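PDB 1M22: peptide amidase, which probably hydrolyses amide bonds as a member of the amidase signature family of enzymes. Local coordinates for residues Leu348-Gln356 and Gln368-Ala376. Numbering follows the deposited sequence.
Sequences LADLIAFNQ and QELLVEADA
Leu371 enters a hole formed by Leu348, Leu351, Ile352 and Asn355, a knob-into-hole fit at the heart of a short antiparallel helix pair. It is an instructive example of how two short helices pack around a leucine knob and join polar groups at their ends. The axes of segments 348-356 and 369-375 approach to 9.8 Å, and their directions differ by 149°. CD1 of Leu371 touches both Asn355 ND2 and Leu351 CD2, 3.7 Å from the latter, the two leucine side chains nearly perpendicular, while Leu371 CD2 faces Leu348 CD1. Ile352 runs past Leu371 in the opposite sense; with CG1 anti to its carbonyl carbon (chi1 -68°), Ile352 CD1 extends over the facing backbone to lie 3.6 Å from Leu371 O. Leu348 CD2 fits alongside, 3.8 Å from Ala374 CB. Phe330 of helix 319-340 touches Leu348, Leu371 and Ala374, placing that helix against the pair, near the periphery of the amidase fold and away from the catalytic residues.

Polar groups close both ends. Gln368, the N-cap residue of its helix, reaches across with an extended chain, and its amide serves as donor and acceptor at once. Gln368 NE2 gives a hydrogen bond of 3.2 Å to Ile352 O, which also accepts the helical bond from Gln356 N. Gln368 OE1 receives Asn355 ND2 at 2.9 Å, nearly straight at the hydrogen but from above the carbonyl plane, the amide planes being turned 51° apart. At the other end, a water accepts from Ala349 N and donates to Asp375 OD1, 2.6 Å from the water oxygen.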
ATOM      1  N   LEU A 348     -24.624   5.960   2.566  1.00 12.86           N
ATOM      2  CA  LEU A 348     -24.282   4.556   2.464  1.00 13.77           C
ATOM      3  C   LEU A 348     -25.535   3.820   1.990  1.00 13.21           C
ATOM      4  O   LEU A 348     -25.450   2.847   1.246  1.00 12.91           O
ATOM      5  CB  LEU A 348     -23.813   4.034   3.823  1.00 14.23           C
ATOM      6  CG  LEU A 348     -23.393   2.568   3.927  1.00 14.51           C
ATOM      7  CD1 LEU A 348     -22.495   2.179   2.762  1.00 13.33           C
ATOM      8  CD2 LEU A 348     -22.677   2.359   5.253  1.00 11.99           C
ATOM      9  N   ALA A 349     -26.701   4.304   2.411  1.00 11.89           N
ATOM     10  CA  ALA A 349     -27.963   3.698   1.998  1.00 13.05           C
ATOM     11  C   ALA A 349     -28.110   3.779   0.478  1.00 12.50           C
ATOM     12  O   ALA A 349     -28.605   2.844  -0.152  1.00 14.13           O
ATOM     13  CB  ALA A 349     -29.135   4.401   2.682  1.00 13.65           C
ATOM     14  N   ASP A 350     -27.681   4.895  -0.113  1.00 12.05           N
ATOM     15  CA  ASP A 350     -27.760   5.062  -1.566  1.00 12.95           C
ATOM     16  C   ASP A 350     -26.884   4.031  -2.266  1.00 11.07           C
ATOM     17  O   ASP A 350     -27.253   3.500  -3.311  1.00 13.29           O
ATOM     18  CB  ASP A 350     -27.295   6.455  -2.005  1.00 15.80           C
ATOM     19  CG  ASP A 350     -28.188   7.566  -1.498  1.00 19.05           C
ATOM     20  OD1 ASP A 350     -29.411   7.347  -1.379  1.00 19.80           O
ATOM     21  OD2 ASP A 350     -27.661   8.670  -1.238  1.00 20.94           O
ATOM     22  N   LEU A 351     -25.711   3.763  -1.695  1.00 11.39           N
ATOM     23  CA  LEU A 351     -24.794   2.790  -2.281  1.00 10.88           C
ATOM     24  C   LEU A 351     -25.392   1.389  -2.212  1.00 10.05           C
ATOM     25  O   LEU A 351     -25.346   0.634  -3.185  1.00 10.66           O
ATOM     26  CB  LEU A 351     -23.445   2.822  -1.553  1.00 10.91           C
ATOM     27  CG  LEU A 351     -22.425   1.754  -1.960  1.00  9.98           C
ATOM     28  CD1 LEU A 351     -22.132   1.846  -3.449  1.00 11.02           C
ATOM     29  CD2 LEU A 351     -21.150   1.937  -1.146  1.00 10.00           C
ATOM     30  N   ILE A 352     -25.948   1.046  -1.054  1.00 10.50           N
ATOM     31  CA  ILE A 352     -26.569  -0.259  -0.865  1.00 12.52           C
ATOM     32  C   ILE A 352     -27.706  -0.437  -1.870  1.00 11.89           C
ATOM     33  O   ILE A 352     -27.855  -1.502  -2.470  1.00 12.29           O
ATOM     34  CB  ILE A 352     -27.107  -0.399   0.576  1.00 12.48           C
ATOM     35  CG1 ILE A 352     -25.927  -0.458   1.552  1.00 13.84           C
ATOM     36  CG2 ILE A 352     -27.978  -1.647   0.697  1.00 13.63           C
ATOM     37  CD1 ILE A 352     -26.316  -0.369   3.014  1.00 13.51           C
ATOM     38  N   ALA A 353     -28.491   0.619  -2.064  1.00 12.18           N
ATOM     39  CA  ALA A 353     -29.604   0.578  -3.006  1.00 14.01           C
ATOM     40  C   ALA A 353     -29.090   0.439  -4.435  1.00 14.18           C
ATOM     41  O   ALA A 353     -29.672  -0.282  -5.246  1.00 15.20           O
ATOM     42  CB  ALA A 353     -30.451   1.838  -2.871  1.00 14.39           C
ATOM     43  N   PHE A 354     -27.991   1.125  -4.743  1.00 13.37           N
ATOM     44  CA  PHE A 354     -27.417   1.059  -6.082  1.00 12.39           C
ATOM     45  C   PHE A 354     -26.981  -0.359  -6.425  1.00 12.68           C
ATOM     46  O   PHE A 354     -27.286  -0.864  -7.506  1.00 12.90           O
ATOM     47  CB  PHE A 354     -26.219   2.010  -6.211  1.00 14.20           C
ATOM     48  CG  PHE A 354     -25.493   1.895  -7.527  1.00 13.07           C
ATOM     49  CD1 PHE A 354     -24.552   0.889  -7.739  1.00 12.18           C
ATOM     50  CD2 PHE A 354     -25.770   2.776  -8.568  1.00 13.41           C
ATOM     51  CE1 PHE A 354     -23.901   0.761  -8.965  1.00 13.85           C
ATOM     52  CE2 PHE A 354     -25.126   2.657  -9.797  1.00 14.00           C
ATOM     53  CZ  PHE A 354     -24.189   1.647  -9.997  1.00 13.97           C
ATOM     54  N   ASN A 355     -26.265  -1.003  -5.510  1.00 11.97           N
ATOM     55  CA  ASN A 355     -25.800  -2.359  -5.765  1.00 12.82           C
ATOM     56  C   ASN A 355     -26.963  -3.326  -5.956  1.00 14.06           C
ATOM     57  O   ASN A 355     -26.878  -4.251  -6.760  1.00 14.44           O
ATOM     58  CB  ASN A 355     -24.891  -2.846  -4.631  1.00 12.18           C
ATOM     59  CG  ASN A 355     -23.567  -2.108  -4.592  1.00 11.09           C
ATOM     60  OD1 ASN A 355     -23.052  -1.683  -5.625  1.00 11.42           O
ATOM     61  ND2 ASN A 355     -23.005  -1.966  -3.398  1.00 10.74           N
ATOM     62  N   GLN A 356     -28.047  -3.106  -5.219  1.00 15.00           N
ATOM     63  CA  GLN A 356     -29.220  -3.965  -5.336  1.00 17.07           C
ATOM     64  C   GLN A 356     -29.872  -3.776  -6.702  1.00 17.71           C
ATOM     65  O   GLN A 356     -30.329  -4.740  -7.317  1.00 18.60           O
ATOM     66  CB  GLN A 356     -30.225  -3.644  -4.227  1.00 17.96           C
ATOM     67  CG  GLN A 356     -29.716  -3.951  -2.831  1.00 23.01           C
ATOM     68  CD  GLN A 356     -30.739  -3.653  -1.754  1.00 26.81           C
ATOM     69  OE1 GLN A 356     -31.224  -2.528  -1.637  1.00 27.80           O
ATOM     70  NE2 GLN A 356     -31.071  -4.664  -0.959  1.00 29.02           N
ATOM     71  N   GLN A 368     -22.888  -7.653  -0.049  1.00  9.90           N
ATOM     72  CA  GLN A 368     -22.497  -6.357   0.495  1.00  8.71           C
ATOM     73  C   GLN A 368     -22.855  -6.274   1.977  1.00  7.12           C
ATOM     74  O   GLN A 368     -23.313  -5.238   2.467  1.00  9.03           O
ATOM     75  CB  GLN A 368     -23.173  -5.225  -0.292  1.00  9.15           C
ATOM     76  CG  GLN A 368     -24.700  -5.217  -0.238  1.00 10.77           C
ATOM     77  CD  GLN A 368     -25.299  -4.089  -1.058  1.00 11.78           C
ATOM     78  OE1 GLN A 368     -24.642  -3.081  -1.319  1.00 12.17           O
ATOM     79  NE2 GLN A 368     -26.559  -4.242  -1.455  1.00 14.59           N
ATOM     80  N   GLU A 369     -22.610  -7.371   2.686  1.00  8.84           N
ATOM     81  CA  GLU A 369     -22.908  -7.473   4.110  1.00  9.76           C
ATOM     82  C   GLU A 369     -22.234  -6.433   5.000  1.00  9.93           C
ATOM     83  O   GLU A 369     -22.814  -5.999   5.993  1.00 10.76           O
ATOM     84  CB  GLU A 369     -22.559  -8.875   4.622  1.00 10.28           C
ATOM     85  CG  GLU A 369     -23.320  -9.994   3.917  1.00 13.15           C
ATOM     86  CD  GLU A 369     -22.548 -10.622   2.767  1.00 14.29           C
ATOM     87  OE1 GLU A 369     -21.681  -9.951   2.170  1.00 12.05           O
ATOM     88  OE2 GLU A 369     -22.821 -11.797   2.444  1.00 16.36           O
ATOM     89  N   LEU A 370     -21.010  -6.037   4.662  1.00  9.19           N
ATOM     90  CA  LEU A 370     -20.315  -5.043   5.473  1.00  9.06           C
ATOM     91  C   LEU A 370     -20.952  -3.667   5.306  1.00  8.09           C
ATOM     92  O   LEU A 370     -21.038  -2.902   6.265  1.00  8.79           O
ATOM     93  CB  LEU A 370     -18.822  -5.006   5.122  1.00  8.94           C
ATOM     94  CG  LEU A 370     -18.065  -6.281   5.511  1.00  9.65           C
ATOM     95  CD1 LEU A 370     -16.621  -6.175   5.045  1.00 11.06           C
ATOM     96  CD2 LEU A 370     -18.124  -6.488   7.021  1.00 14.41           C
ATOM     97  N   LEU A 371     -21.402  -3.354   4.093  1.00  8.41           N
ATOM     98  CA  LEU A 371     -22.064  -2.074   3.857  1.00  8.64           C
ATOM     99  C   LEU A 371     -23.348  -2.041   4.680  1.00  8.50           C
ATOM    100  O   LEU A 371     -23.658  -1.046   5.331  1.00  9.14           O
ATOM    101  CB  LEU A 371     -22.427  -1.897   2.380  1.00  8.57           C
ATOM    102  CG  LEU A 371     -21.311  -1.931   1.334  1.00  8.42           C
ATOM    103  CD1 LEU A 371     -21.883  -1.512  -0.010  1.00  9.83           C
ATOM    104  CD2 LEU A 371     -20.179  -0.989   1.738  1.00 10.10           C
ATOM    105  N   VAL A 372     -24.087  -3.147   4.640  1.00  9.78           N
ATOM    106  CA  VAL A 372     -25.343  -3.263   5.369  1.00  9.43           C
ATOM    107  C   VAL A 372     -25.133  -3.144   6.874  1.00  9.12           C
ATOM    108  O   VAL A 372     -25.870  -2.429   7.550  1.00  9.38           O
ATOM    109  CB  VAL A 372     -26.035  -4.606   5.035  1.00  8.77           C
ATOM    110  CG1 VAL A 372     -27.248  -4.820   5.940  1.00 10.53           C
ATOM    111  CG2 VAL A 372     -26.467  -4.607   3.570  1.00 10.32           C
ATOM    112  N   GLU A 373     -24.130  -3.832   7.406  1.00  8.23           N
ATOM    113  CA  GLU A 373     -23.878  -3.754   8.838  1.00  9.04           C
ATOM    114  C   GLU A 373     -23.416  -2.356   9.241  1.00  9.02           C
ATOM    115  O   GLU A 373     -23.836  -1.829  10.269  1.00 10.27           O
ATOM    116  CB  GLU A 373     -22.842  -4.796   9.269  1.00 12.33           C
ATOM    117  CG  GLU A 373     -22.498  -4.712  10.749  1.00 17.53           C
ATOM    118  CD  GLU A 373     -21.908  -5.995  11.303  1.00 21.05           C
ATOM    119  OE1 GLU A 373     -21.141  -6.664  10.580  1.00 22.98           O
ATOM    120  OE2 GLU A 373     -22.203  -6.324  12.473  1.00 21.02           O
ATOM    121  N   ALA A 374     -22.556  -1.750   8.428  1.00  8.62           N
ATOM    122  CA  ALA A 374     -22.060  -0.413   8.728  1.00  9.07           C
ATOM    123  C   ALA A 374     -23.181   0.627   8.726  1.00  9.09           C
ATOM    124  O   ALA A 374     -23.203   1.534   9.556  1.00  9.65           O
ATOM    125  CB  ALA A 374     -20.980  -0.017   7.722  1.00  9.58           C
ATOM    126  N   ASP A 375     -24.126   0.490   7.802  1.00  8.81           N
ATOM    127  CA  ASP A 375     -25.219   1.451   7.717  1.00 11.12           C
ATOM    128  C   ASP A 375     -26.109   1.459   8.956  1.00 11.60           C
ATOM    129  O   ASP A 375     -26.750   2.467   9.256  1.00 13.29           O
ATOM    130  CB  ASP A 375     -26.070   1.180   6.476  1.00 12.00           C
ATOM    131  CG  ASP A 375     -27.001   2.329   6.152  1.00 15.04           C
ATOM    132  OD1 ASP A 375     -26.512   3.476   6.076  1.00 16.30           O
ATOM    133  OD2 ASP A 375     -28.215   2.090   5.972  1.00 18.92           O
ATOM    134  N   ALA A 376     -26.130   0.344   9.679  1.00 10.83           N
ATOM    135  CA  ALA A 376     -26.957   0.225  10.875  1.00 13.15           C
ATOM    136  C   ALA A 376     -26.290   0.725  12.153  1.00 15.11           C
ATOM    137  O   ALA A 376     -26.898   0.687  13.222  1.00 18.16           O
ATOM    138  CB  ALA A 376     -27.398  -1.227  11.054  1.00 12.96           C
TER
HETATM  139  O   HOH W   1     -26.996   5.799   5.022  1.00 15.26           O